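PDB 1SFS: hypothetical protein, which is of unknown function but resembles glycoside hydrolases in its domain family and may be a bacterial lysozyme. Local coordinates for residues V76-N80 / Y81-V85; L115-P118 / K119-L123; A204-P207 / C208-V212. All coordinates share one frame; numbering follows the deposited sequence. Where two conformers were deposited one is given.

Contact 1: residues V76-N80 / Y81-V85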
ATOM      1  N   VAL A  76       1.213   5.499  17.339  1.00  9.97           N
ATOM      2  CA  VAL A  76       2.199   5.635  18.382  1.00 11.57           C
ATOM      3  C   VAL A  76       2.746   4.274  18.748  1.00 10.32           C
ATOM      4  O   VAL A  76       3.977   4.075  18.904  1.00 11.95           O
ATOM      5  CB  VAL A  76       1.603   6.330  19.643  1.00 14.27           C
ATOM      6  CG1 VAL A  76       2.483   6.152  20.856  1.00 18.74           C
ATOM      7  CG2 VAL A  76       1.369   7.811  19.339  1.00 17.52           C
ATOM      8  N   ARG A  77       1.881   3.289  18.921  0.71 10.81           N
ATOM      9  CA  ARG A  77       2.430   1.989  19.285  0.71 10.51           C
ATOM     10  C   ARG A  77       3.310   1.377  18.193  0.71  9.12           C
ATOM     11  O   ARG A  77       4.389   0.847  18.457  0.71  9.54           O
ATOM     12  CB  ARG A  77       1.247   1.105  19.671  0.71 11.72           C
ATOM     13  CG  ARG A  77       1.706  -0.301  19.997  0.71 14.50           C
ATOM     14  CD  ARG A  77       0.601  -1.130  20.645  0.71 17.11           C
ATOM     15  NE  ARG A  77      -0.611  -1.076  19.860  0.71 15.36           N
ATOM     16  CZ  ARG A  77      -1.709  -0.365  20.021  0.71 14.78           C
ATOM     17  NH1 ARG A  77      -2.670  -0.449  19.176  0.71 16.34           N
ATOM     18  NH2 ARG A  77      -1.841   0.433  21.095  0.71 18.40           N
ATOM     19  N   ILE A  78       2.815   1.437  16.916  1.00  9.18           N
ATOM     20  CA  ILE A  78       3.613   0.857  15.858  1.00  8.77           C
ATOM     21  C   ILE A  78       5.004   1.481  15.839  1.00  9.07           C
ATOM     22  O   ILE A  78       6.015   0.791  15.750  1.00  9.69           O
ATOM     23  CB  ILE A  78       2.872   0.991  14.498  1.00  9.06           C
ATOM     24  CG1 ILE A  78       1.562   0.195  14.511  1.00  9.80           C
ATOM     25  CG2 ILE A  78       3.774   0.553  13.372  1.00 10.82           C
ATOM     26  CD1 ILE A  78       0.661   0.486  13.322  1.00 11.33           C
ATOM     27  N   ARG A  79       5.049   2.805  15.912  1.00  9.18           N
ATOM     28  CA  ARG A  79       6.331   3.494  15.885  1.00 10.03           C
ATOM     29  C   ARG A  79       7.156   3.160  17.098  1.00  9.57           C
ATOM     30  O   ARG A  79       8.396   3.170  17.023  1.00 10.76           O
ATOM     31  CB  ARG A  79       6.116   4.989  15.724  1.00 12.00           C
ATOM     32  CG  ARG A  79       5.436   5.352  14.407  1.00 13.31           C
ATOM     33  CD  ARG A  79       5.303   6.801  14.093  1.00 15.52           C
ATOM     34  NE  ARG A  79       6.643   7.325  13.731  1.00 17.68           N
ATOM     35  CZ  ARG A  79       7.473   8.106  14.396  1.00 19.20           C
ATOM     36  NH1 ARG A  79       8.640   8.415  13.791  1.00 24.80           N
ATOM     37  NH2 ARG A  79       7.142   8.528  15.583  1.00 23.84           N
ATOM     38  N   ASN A  80       6.547   2.855  18.241  1.00 10.16           N
ATOM     39  CA  ASN A  80       7.278   2.455  19.448  1.00 10.49           C
ATOM     40  C   ASN A  80       8.072   1.208  19.218  1.00  9.18           C
ATOM     41  O   ASN A  80       9.105   1.008  19.884  1.00 10.76           O
ATOM     42  CB  ASN A  80       6.280   2.354  20.583  1.00 13.96           C
ATOM     43  CG  ASN A  80       6.712   1.490  21.735  1.00 14.53           C
ATOM     44  OD1 ASN A  80       6.511   0.328  21.792  1.00 26.79           O
ATOM     45  ND2 ASN A  80       7.327   2.169  22.641  1.00 21.18           N
ATOM     46  N   TYR A  81       7.672   0.329  18.299  1.00  8.90           N
ATOM     47  CA  TYR A  81       8.423  -0.866  17.951  1.00  9.05           C
ATOM     48  C   TYR A  81       9.492  -0.643  16.895  1.00  9.32           C
ATOM     49  O   TYR A  81      10.152  -1.578  16.460  1.00 10.54           O
ATOM     50  CB  TYR A  81       7.457  -1.952  17.504  1.00 10.58           C
ATOM     51  CG  TYR A  81       6.412  -2.336  18.480  1.00 12.62           C
ATOM     52  CD1 TYR A  81       6.687  -2.717  19.751  1.00 17.30           C
ATOM     53  CD2 TYR A  81       5.080  -2.311  18.050  1.00 15.91           C
ATOM     54  CE1 TYR A  81       5.630  -3.079  20.610  1.00 18.41           C
ATOM     55  CE2 TYR A  81       4.038  -2.642  18.820  1.00 17.56           C
ATOM     56  CZ  TYR A  81       4.346  -3.017  20.116  1.00 17.49           C
ATOM     57  OH  TYR A  81       3.251  -3.359  20.901  1.00 28.84           O
ATOM     58  N   GLY A  82       9.642   0.616  16.443  1.00  9.65           N
ATOM     59  CA  GLY A  82      10.600   0.850  15.360  1.00 10.45           C
ATOM     60  C   GLY A  82      10.099   0.378  14.000  1.00 10.46           C
ATOM     61  O   GLY A  82      10.926   0.088  13.097  1.00 12.76           O
ATOM     62  N   VAL A  83       8.773   0.264  13.868  1.00  8.94           N
ATOM     63  CA  VAL A  83       8.121  -0.190  12.646  1.00  8.78           C
ATOM     64  C   VAL A  83       7.513   1.023  11.948  1.00  8.71           C
ATOM     65  O   VAL A  83       6.954   1.913  12.596  1.00 10.14           O
ATOM     66  CB  VAL A  83       7.050  -1.224  13.048  1.00  8.40           C
ATOM     67  CG1 VAL A  83       6.260  -1.704  11.799  1.00  9.51           C
ATOM     68  CG2 VAL A  83       7.657  -2.415  13.726  1.00  9.97           C
ATOM     69  N   LYS A  84       7.621   1.054  10.623  0.61  8.72           N
ATOM     70  CA  LYS A  84       7.030   2.088   9.796  0.61  8.75           C
ATOM     71  C   LYS A  84       5.578   1.754   9.439  0.61  7.91           C
ATOM     72  O   LYS A  84       5.297   0.601   9.094  0.61 11.15           O
ATOM     73  CB  LYS A  84       7.833   2.221   8.508  0.61  9.40           C
ATOM     74  CG  LYS A  84       9.235   2.707   8.636  0.61 11.93           C
ATOM     75  CD  LYS A  84       9.294   4.198   8.874  0.61 14.73           C
ATOM     76  CE  LYS A  84      10.680   4.755   9.109  0.61 20.33           C
ATOM     77  NZ  LYS A  84      10.650   6.218   8.795  0.61 36.97           N
ATOM     78  N   VAL A  85       4.692   2.735   9.486  1.00  8.69           N
ATOM     79  CA  VAL A  85       3.329   2.554   9.028  1.00  8.53           C
ATOM     80  C   VAL A  85       3.273   2.709   7.506  1.00  8.43           C
ATOM     81  O   VAL A  85       3.812   3.692   6.983  1.00  9.70           O
ATOM     82  CB  VAL A  85       2.405   3.594   9.689  1.00 11.73           C
ATOM     83  CG1 VAL A  85       0.979   3.388   9.201  1.00 14.51           C
ATOM     84  CG2 VAL A  85       2.517   3.566  11.193  1.00 14.05           C
TER

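Contact 2: residues L115-P118 / K119-L123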
ATOM      1  N   LEU A 115      -4.863  11.786  11.153  1.00 12.40           N
ATOM      2  CA  LEU A 115      -4.015  10.864  11.866  1.00 13.24           C
ATOM      3  C   LEU A 115      -2.651  11.415  12.162  1.00 13.43           C
ATOM      4  O   LEU A 115      -1.861  10.746  12.831  1.00 15.83           O
ATOM      5  CB  LEU A 115      -3.919   9.593  11.021  1.00 12.56           C
ATOM      6  CG  LEU A 115      -5.167   8.746  10.993  1.00 12.53           C
ATOM      7  CD1 LEU A 115      -5.091   7.721   9.852  1.00 14.59           C
ATOM      8  CD2 LEU A 115      -5.473   8.051  12.308  1.00 14.74           C
ATOM      9  N   GLY A 116      -2.288  12.587  11.667  1.00 14.77           N
ATOM     10  CA  GLY A 116      -0.991  13.153  11.934  1.00 15.54           C
ATOM     11  C   GLY A 116       0.133  12.547  11.107  1.00 15.95           C
ATOM     12  O   GLY A 116       1.294  12.645  11.485  1.00 17.03           O
ATOM     13  N   ILE A 117      -0.175  11.963   9.949  1.00 13.92           N
ATOM     14  CA  ILE A 117       0.885  11.448   9.080  1.00 12.86           C
ATOM     15  C   ILE A 117       1.566  12.622   8.428  1.00 12.16           C
ATOM     16  O   ILE A 117       0.855  13.468   7.830  1.00 14.14           O
ATOM     17  CB  ILE A 117       0.355  10.473   8.029  1.00 14.21           C
ATOM     18  CG1 ILE A 117      -0.373   9.337   8.726  1.00 16.69           C
ATOM     19  CG2 ILE A 117       1.493  10.036   7.120  1.00 14.05           C
ATOM     20  CD1 ILE A 117      -0.968   8.298   7.824  1.00 18.77           C
ATOM     21  N   PRO A 118       2.869  12.799   8.536  1.00 13.55           N
ATOM     22  CA  PRO A 118       3.534  13.973   7.962  1.00 15.96           C
ATOM     23  C   PRO A 118       3.551  13.975   6.430  1.00 13.78           C
ATOM     24  O   PRO A 118       3.316  12.963   5.791  1.00 14.11           O
ATOM     25  CB  PRO A 118       4.977  13.846   8.491  1.00 19.32           C
ATOM     26  CG  PRO A 118       5.096  12.647   9.273  1.00 18.26           C
ATOM     27  CD  PRO A 118       3.802  11.902   9.271  1.00 14.85           C
ATOM     28  N   LYS A 119       3.861  15.144   5.890  1.00 18.78           N
ATOM     29  CA  LYS A 119       4.062  15.285   4.440  1.00 19.94           C
ATOM     30  C   LYS A 119       5.263  14.484   3.940  1.00 15.51           C
ATOM     31  O   LYS A 119       6.118  13.993   4.706  1.00 17.05           O
ATOM     32  CB  LYS A 119       4.185  16.798   4.087  1.00 26.97           C
ATOM     33  CG  LYS A 119       2.800  17.449   4.186  1.00 32.84           C
ATOM     34  CD  LYS A 119       2.848  18.844   3.585  1.00 36.23           C
ATOM     35  CE  LYS A 119       1.640  19.651   3.982  1.00 38.59           C
ATOM     36  NZ  LYS A 119       1.391  20.888   3.179  1.00 49.75           N
ATOM     37  N   ASN A 120       5.326  14.362   2.622  0.53 14.98           N
ATOM     38  CA  ASN A 120       6.243  13.617   1.791  0.53 14.52           C
ATOM     39  C   ASN A 120       6.302  12.149   2.221  0.53 12.25           C
ATOM     40  O   ASN A 120       7.340  11.490   2.208  0.53 15.34           O
ATOM     41  CB  ASN A 120       7.644  14.247   1.709  0.53 19.12           C
ATOM     42  CG  ASN A 120       7.610  15.684   1.242  0.53 19.57           C
ATOM     43  OD1 ASN A 120       6.925  16.088   0.299  0.53 26.50           O
ATOM     44  ND2 ASN A 120       8.388  16.507   1.914  0.53 26.70           N
ATOM     45  N   LYS A 121       5.156  11.622   2.573  1.00 10.93           N
ATOM     46  CA  LYS A 121       4.891  10.218   2.865  1.00 10.10           C
ATOM     47  C   LYS A 121       3.913   9.656   1.852  1.00  8.66           C
ATOM     48  O   LYS A 121       3.036  10.369   1.353  1.00  9.55           O
ATOM     49  CB  LYS A 121       4.387  10.046   4.269  1.00 11.17           C
ATOM     50  CG  LYS A 121       5.278  10.549   5.376  1.00 12.75           C
ATOM     51  CD  LYS A 121       6.620   9.875   5.422  1.00 12.94           C
ATOM     52  CE  LYS A 121       7.458  10.419   6.579  1.00 16.59           C
ATOM     53  NZ  LYS A 121       8.817   9.787   6.506  1.00 19.41           N
ATOM     54  N   LEU A 122       4.073   8.375   1.531  1.00  8.03           N
ATOM     55  CA  LEU A 122       3.186   7.664   0.622  1.00  7.50           C
ATOM     56  C   LEU A 122       1.835   7.344   1.219  1.00  7.64           C
ATOM     57  O   LEU A 122       1.742   6.933   2.385  1.00  8.59           O
ATOM     58  CB  LEU A 122       3.852   6.347   0.220  1.00  7.91           C
ATOM     59  CG  LEU A 122       4.932   6.459  -0.848  1.00  8.26           C
ATOM     60  CD1 LEU A 122       5.888   5.304  -0.803  1.00  9.11           C
ATOM     61  CD2 LEU A 122       4.291   6.577  -2.225  1.00  8.89           C
ATOM     62  N   LEU A 123       0.804   7.445   0.398  1.00  7.51           N
ATOM     63  CA  LEU A 123      -0.538   6.922   0.671  1.00  7.23           C
ATOM     64  C   LEU A 123      -0.891   5.962  -0.458  1.00  7.23           C
ATOM     65  O   LEU A 123      -0.861   6.395  -1.629  1.00  7.80           O
ATOM     66  CB  LEU A 123      -1.588   8.016   0.773  1.00  8.03           C
ATOM     67  CG  LEU A 123      -1.293   9.166   1.726  1.00  8.33           C
ATOM     68  CD1 LEU A 123      -2.371  10.210   1.651  1.00  9.71           C
ATOM     69  CD2 LEU A 123      -1.103   8.700   3.166  1.00  9.39           C
TER

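Contact 3: residues A204-P207 / C208-V212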
ATOM      1  N   ALA A 204       6.063  -8.881  -9.719  1.00 10.75           N
ATOM      2  CA  ALA A 204       5.589  -8.550 -11.095  1.00 12.12           C
ATOM      3  C   ALA A 204       5.455  -7.032 -11.214  1.00  9.76           C
ATOM      4  O   ALA A 204       5.048  -6.350 -10.289  1.00 11.15           O
ATOM      5  CB  ALA A 204       4.252  -9.192 -11.336  1.00 15.56           C
ATOM      6  N   ALA A 205       5.723  -6.540 -12.396  1.00 11.54           N
ATOM      7  CA  ALA A 205       5.648  -5.119 -12.692  1.00 10.57           C
ATOM      8  C   ALA A 205       4.793  -4.885 -13.923  1.00 10.43           C
ATOM      9  O   ALA A 205       4.703  -5.733 -14.779  1.00 12.06           O
ATOM     10  CB  ALA A 205       7.044  -4.624 -12.976  1.00 14.11           C
ATOM     11  N   PRO A 206       4.209  -3.694 -14.055  1.00 10.77           N
ATOM     12  CA  PRO A 206       3.563  -3.366 -15.335  1.00 10.52           C
ATOM     13  C   PRO A 206       4.596  -3.243 -16.413  1.00 10.22           C
ATOM     14  O   PRO A 206       5.780  -3.068 -16.145  1.00 11.39           O
ATOM     15  CB  PRO A 206       2.928  -2.031 -15.058  1.00 11.40           C
ATOM     16  CG  PRO A 206       3.778  -1.427 -14.009  1.00 14.75           C
ATOM     17  CD  PRO A 206       4.201  -2.562 -13.120  1.00 11.34           C
ATOM     18  N   PRO A 207       4.186  -3.309 -17.689  1.00 10.92           N
ATOM     19  CA  PRO A 207       5.150  -3.320 -18.800  1.00 12.44           C
ATOM     20  C   PRO A 207       5.594  -1.943 -19.222  1.00 12.24           C
ATOM     21  O   PRO A 207       5.741  -1.730 -20.424  1.00 14.39           O
ATOM     22  CB  PRO A 207       4.379  -4.062 -19.867  1.00 16.52           C
ATOM     23  CG  PRO A 207       2.978  -3.703 -19.645  1.00 15.43           C
ATOM     24  CD  PRO A 207       2.822  -3.616 -18.160  1.00 12.04           C
ATOM     25  N   CYS A 208       5.783  -1.037 -18.325  1.00 10.92           N
ATOM     26  CA  CYS A 208       6.284   0.310 -18.584  1.00 10.75           C
ATOM     27  C   CYS A 208       7.002   0.804 -17.329  1.00 10.27           C
ATOM     28  O   CYS A 208       7.018   0.129 -16.296  1.00 12.05           O
ATOM     29  CB  CYS A 208       5.161   1.205 -19.010  1.00 11.65           C
ATOM     30  SG  CYS A 208       3.894   1.411 -17.735  1.00 12.81           S
ATOM     31  N   SER A 209       7.542   2.027 -17.373  0.71 10.94           N
ATOM     32  CA  SER A 209       8.309   2.590 -16.280  0.71 10.53           C
ATOM     33  C   SER A 209       7.512   2.615 -14.986  0.71  9.18           C
ATOM     34  O   SER A 209       6.383   3.126 -14.952  0.71  8.99           O
ATOM     35  CB  SER A 209       8.639   4.062 -16.614  0.71 13.37           C
ATOM     36  OG  SER A 209       9.478   4.606 -15.596  0.71 17.83           O
ATOM     37  N   ALA A 210       8.128   2.128 -13.911  1.00  9.84           N
ATOM     38  CA  ALA A 210       7.490   2.140 -12.613  1.00  8.98           C
ATOM     39  C   ALA A 210       8.523   2.008 -11.504  1.00  9.74           C
ATOM     40  O   ALA A 210       9.600   1.504 -11.680  1.00 12.83           O
ATOM     41  CB  ALA A 210       6.520   1.015 -12.497  1.00 10.39           C
ATOM     42  N   ASN A 211       8.090   2.458 -10.319  1.00  8.47           N
ATOM     43  CA  ASN A 211       8.820   2.286  -9.072  1.00  8.38           C
ATOM     44  C   ASN A 211       8.123   1.174  -8.276  1.00  7.83           C
ATOM     45  O   ASN A 211       7.236   1.461  -7.470  1.00  8.26           O
ATOM     46  CB  ASN A 211       8.823   3.578  -8.272  1.00  8.69           C
ATOM     47  CG  ASN A 211       9.419   4.737  -8.988  1.00 11.12           C
ATOM     48  OD1 ASN A 211      10.538   4.656  -9.441  1.00 13.92           O
ATOM     49  ND2 ASN A 211       8.637   5.809  -9.148  1.00 12.23           N
ATOM     50  N   VAL A 212       8.472  -0.067  -8.515  1.00  8.40           N
ATOM     51  CA  VAL A 212       7.808  -1.200  -7.857  1.00  8.38           C
ATOM     52  C   VAL A 212       8.609  -1.532  -6.606  1.00  8.77           C
ATOM     53  O   VAL A 212       9.577  -2.302  -6.627  1.00 11.18           O
ATOM     54  CB  VAL A 212       7.613  -2.410  -8.777  1.00  9.37           C
ATOM     55  CG1 VAL A 212       6.837  -3.460  -8.036  1.00 11.63           C
ATOM     56  CG2 VAL A 212       6.954  -2.018 -10.066  1.00 11.98           C
TER

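Contact 1: residues V76-N80 / Y81-V85
The ring of Tyr81 runs alongside the aliphatic part of Arg77, both reaching the same way, at the C-terminal end of helix 72-80, where the chain turns into strand 84-89 and completes a beta-alpha-beta unit. Tyr81 CE2 approaches Arg77 CG at 3.5 Å, so the ring meets methylene carbon rather than charge; Arg77 has two modelled conformers, and the exact fit of its outer chain is doubtful. The tight part is apolar. Ile78 CG2, set anti to its backbone N, reaches Val83 CG1 at 3.7 Å and Val85 CG2 at 3.9 Å, tying the last helical turn to two buried valines, one just before the strand and one in it. A Schellman motif closes the helix: Gly82 N bonds to Arg79 O at 2.9 Å. A weak bond joins Val83 N to Ile78 O at 3.4 Å. Gly82 makes the reversal with phi 75°, where a CB would jam against the preceding carbonyl. The opposite character is found at Arg79, Asn80 and Gly82, which are solvent-exposed; there Asn80 OD1 comes obliquely to the ring, 3.7 Å from Tyr81 CD1. Beyond the turn, Tyr81 OH hydrogen-bonds to Asp40 OD1 and its ring stacks with Phe43, while Arg77 NH1 bonds to Val38 O and Arg79 NE forms a salt bridge with Tyr240 OXT. Replacing Tyr81 by alanine would probably leave the Asp40 carboxylate without its hydroxyl partner and Phe43 without its stacking mate. The chemistry implies a divided helix end, with hydrocarbon joining it to the strand and polar groups tying it to Val38, Asp40 and the C-terminal carboxylate of Tyr240.

Contact 2: residues L115-P118 / K119-L123
Ile117 and Pro118 meet Lys121 in a local van der Waals contact at the surface, in the loop that leads from helix 98-114 into strand 122-126. The evidence is that the side-chain approaches are all made by carbon, and the segments share neither a hydrogen bond nor a charge pair. The closest is Pro118 O to Lys121 CG, at 3.1 Å, with Lys121 CB also near the same oxygen at 3.5 Å. These methylenes pack against the carbonyl oxygen, which is buried by the contact and has no polar partner in the model. On the inner side Ile117 CG2 lies 4.1 Å from Lys121 CB, the two side chains passing at a slant.

The lysine then turns away. With CG beside its backbone N, the chain bends at chi2 (-61°), and CE passes the proline ring at 4.2 Å from Pro118 CG before NZ hydrogen-bonds to Leu239 O and, weakly, to Asp237 O. The hydrocarbon part thus serves the loop and the ammonium serves the C-terminal tail, whose Tyr240 also touches Pro118. Ile117 is fixed elsewhere too, its O receiving the hydroxyl of Tyr150 and its side chain resting on Pro87 of strand 84-89.

Backbone shape explains how residues three and four apart come together. Gly116 ends the helix in a Schellman motif, Pro118 and Lys119 run extended, and Asn120 takes left-handed helical angles (phi 54°, psi 39°), bringing the chain round for Lys121 to pair with Arg151 of the adjacent strand. A Schellman-capped helix followed by a short loop and a parallel strand is the alpha-to-beta connection of alpha/beta folds, consistent with the barrel-like architecture of glycoside hydrolase-like domains.

Contact 3: residues A204-P207 / C208-V212
Pro206 and Cys208 bracket a tight turn centred on Pro207, of the inverse gamma type, where the loop before strand 211-218 doubles back. The end-to-end directions of 204-207 and 208-212 differ by 153°, so the two arms run nearly antiparallel. The polar part is slight: Cys208 N donates to Pro206 O at 3.0 Å, but the N-H...O angle of 135° marks the bond as weak.

Apolar contacts do more of the work. Pro206 turns its ring inward, with CG 4.0 Å from Ala210 CB and CD 4.1 Å from Val212 CG2. Val212 CG2, placed trans to the carbonyl carbon by a chi1 of -176°, also meets Ala205 CB at 3.9 Å. One branch of Val212 therefore bridges two successive residues of the opposing arm, while CG1 lies 4.1 Å from Ala204 O. Tyr167 of helix 163-173 packs on Pro206, Cys208 and Ala210, and Ile183 of strand 182-185 touches both Pro206 and Ala210, so the turn is laid over the neighbouring helix and strand.

The covalent interaction is the disulfide from Cys208 to Cys168, which ties the turn to helix 163-173. A chi1 of 63° sets SG between the backbone N and carbonyl carbon of Cys208, leaving the sulfur 4.5 Å from Pro206 CB.

The three contacts follow one another along the chain, and each leads into a strand of the same sheet. Contacts 1 and 2 enter the starts of neighbouring strands; their centres are 14 Å apart and their nearest atoms about 5 Å, without touching. Both also reach the C-terminal tail, where Leu239 O receives Lys84 and Lys121. Contact 3 lies across the chain's centre from contact 1; its centre is 29 Å from that of contact 1 and 24 Å from that of contact 2. No active site is established; in barrel-type glycoside hydrolases it lies at the C-terminal strand ends, and the 204-207 arm of contact 3 passes near those of strands 151-156 and 182-185.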